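Local coordinates for endoribonuclease YbeY (Aquifex aeolicus, PDB 1OZ9), which is probably a single strand-specific zinc-dependent endoribonuclease that matures the 3' end of 16S rRNA and takes part in late quality control of 70S ribosomes, at residues A[39-44]-A[82-87]. Numbering follows the deposited sequence.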
# COMPACT_ATOMS: atom_id res chain seq x y z
N ASN A 39 -10.42 6.49 -11.43
CA ASN A 39 -11.73 5.92 -11.67
C ASN A 39 -11.57 4.64 -12.50
O ASN A 39 -10.70 4.56 -13.38
CB ASN A 39 -12.61 6.92 -12.46
CG ASN A 39 -12.85 8.26 -11.71
OD1 ASN A 39 -13.78 8.38 -10.89
ND2 ASN A 39 -12.03 9.29 -12.04
N ASN A 40 -12.40 3.65 -12.24
CA ASN A 40 -12.31 2.42 -13.00
C ASN A 40 -10.98 1.67 -12.98
O ASN A 40 -10.55 1.18 -14.04
CB ASN A 40 -12.60 2.73 -14.42
CG ASN A 40 -13.81 2.08 -14.91
OD1 ASN A 40 -14.72 1.76 -14.13
ND2 ASN A 40 -13.84 1.83 -16.20
N VAL A 41 -10.33 1.59 -11.83
CA VAL A 41 -9.13 0.83 -11.73
C VAL A 41 -9.32 -0.26 -10.70
O VAL A 41 -10.24 -0.19 -9.87
CB VAL A 41 -7.89 1.69 -11.33
CG1 VAL A 41 -7.69 2.84 -12.35
CG2 VAL A 41 -8.07 2.23 -9.92
N GLU A 42 -8.47 -1.27 -10.77
CA GLU A 42 -8.51 -2.38 -9.81
C GLU A 42 -7.26 -2.34 -8.95
O GLU A 42 -6.15 -2.12 -9.45
CB GLU A 42 -8.62 -3.72 -10.54
CG GLU A 42 -8.62 -4.94 -9.59
CD GLU A 42 -8.61 -6.23 -10.40
OE1 GLU A 42 -7.63 -7.01 -10.28
OE2 GLU A 42 -9.56 -6.44 -11.18
N LEU A 43 -7.42 -2.53 -7.65
CA LEU A 43 -6.29 -2.52 -6.73
C LEU A 43 -6.47 -3.70 -5.80
O LEU A 43 -7.56 -3.86 -5.26
CB LEU A 43 -6.34 -1.27 -5.87
CG LEU A 43 -5.39 -1.22 -4.69
CD1 LEU A 43 -3.93 -1.22 -5.20
CD2 LEU A 43 -5.66 0.04 -3.84
N SER A 44 -5.43 -4.51 -5.62
CA SER A 44 -5.50 -5.59 -4.65
C SER A 44 -4.63 -5.24 -3.43
O SER A 44 -3.53 -4.70 -3.59
CB SER A 44 -5.07 -6.92 -5.27
OG SER A 44 -6.02 -7.31 -6.27
N LYS A 82 -8.59 -0.58 -15.83
CA LYS A 82 -7.15 -0.84 -15.75
C LYS A 82 -6.76 -1.44 -14.39
O LYS A 82 -7.21 -0.97 -13.36
CB LYS A 82 -6.37 0.46 -15.98
CG LYS A 82 -4.81 0.27 -16.08
CD LYS A 82 -4.17 1.58 -16.63
CE LYS A 82 -2.67 1.51 -16.81
NZ LYS A 82 -2.29 0.65 -17.93
N ILE A 83 -5.97 -2.51 -14.42
CA ILE A 83 -5.50 -3.18 -13.20
C ILE A 83 -4.21 -2.51 -12.75
O ILE A 83 -3.19 -2.56 -13.46
CB ILE A 83 -5.29 -4.66 -13.49
CG1 ILE A 83 -6.64 -5.26 -13.98
CG2 ILE A 83 -4.78 -5.40 -12.20
CD1 ILE A 83 -6.47 -6.30 -15.09
N LEU A 84 -4.27 -1.84 -11.61
CA LEU A 84 -3.11 -1.09 -11.13
C LEU A 84 -2.07 -2.03 -10.58
O LEU A 84 -0.87 -1.90 -10.88
CB LEU A 84 -3.49 -0.11 -10.05
CG LEU A 84 -4.40 1.07 -10.30
CD1 LEU A 84 -4.28 2.01 -9.06
CD2 LEU A 84 -4.05 1.79 -11.63
N GLY A 85 -2.54 -2.99 -9.78
CA GLY A 85 -1.64 -4.00 -9.27
C GLY A 85 -1.87 -4.28 -7.80
O GLY A 85 -2.97 -4.03 -7.27
N ASP A 86 -0.84 -4.79 -7.15
CA ASP A 86 -0.98 -5.24 -5.76
C ASP A 86 -0.15 -4.47 -4.76
O ASP A 86 0.97 -4.08 -5.05
CB ASP A 86 -0.50 -6.68 -5.63
CG ASP A 86 -1.19 -7.62 -6.59
OD1 ASP A 86 -2.37 -7.39 -6.87
OD2 ASP A 86 -0.61 -8.58 -7.12
N VAL A 87 -0.70 -4.34 -3.56
CA VAL A 87 0.05 -3.81 -2.41
C VAL A 87 0.02 -4.92 -1.37
O VAL A 87 -1.05 -5.42 -1.03
CB VAL A 87 -0.61 -2.58 -1.80
CG1 VAL A 87 0.09 -2.21 -0.51
CG2 VAL A 87 -0.51 -1.39 -2.80
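A beta bulge interrupts the parallel pairing of strands 41-48 and 81-90 at the middle of a four-stranded mixed sheet. Up to Ile83 the register is regular: Lys82 O accepts Glu42 N at 2.9 Å, and Glu42 O accepts Leu84 N at 2.9 Å. Strand 81-90 then carries one extra residue, Leu84, and Ser44 N reaches Gly85 O at 3.0 Å in a nearly straight bond (177° at the hydrogen). Ser44 O receives Val87 N beyond it. Within the bulge Gly85 N is buried without a partner, and Gly85 has a phi of 136°, where a CB would jam against Leu84 O. At Leu84 the backbone takes helical angles, which turns its CB toward strand 41-48; CG, anti to the carbonyl carbon (chi1 -65°), lies 3.7 Å from Val41 CB, and the methyls CD1 and CD2 meet Val41 CG2 and CG1. On the other face Glu42 and Ile83 run side by side, OE1 being 3.8 Å from Ile83 CG2, while Glu42 OE2 hydrogen-bonds Tyr81 OH. Strand 10-15 flanks 41-48 and strand 69-78 flanks 81-90. Leu43 and Leu84 pack on helix 22-35; Leu43 and Val87 pack on helix 105-120, which carries the predicted zinc ligands His115 and His119.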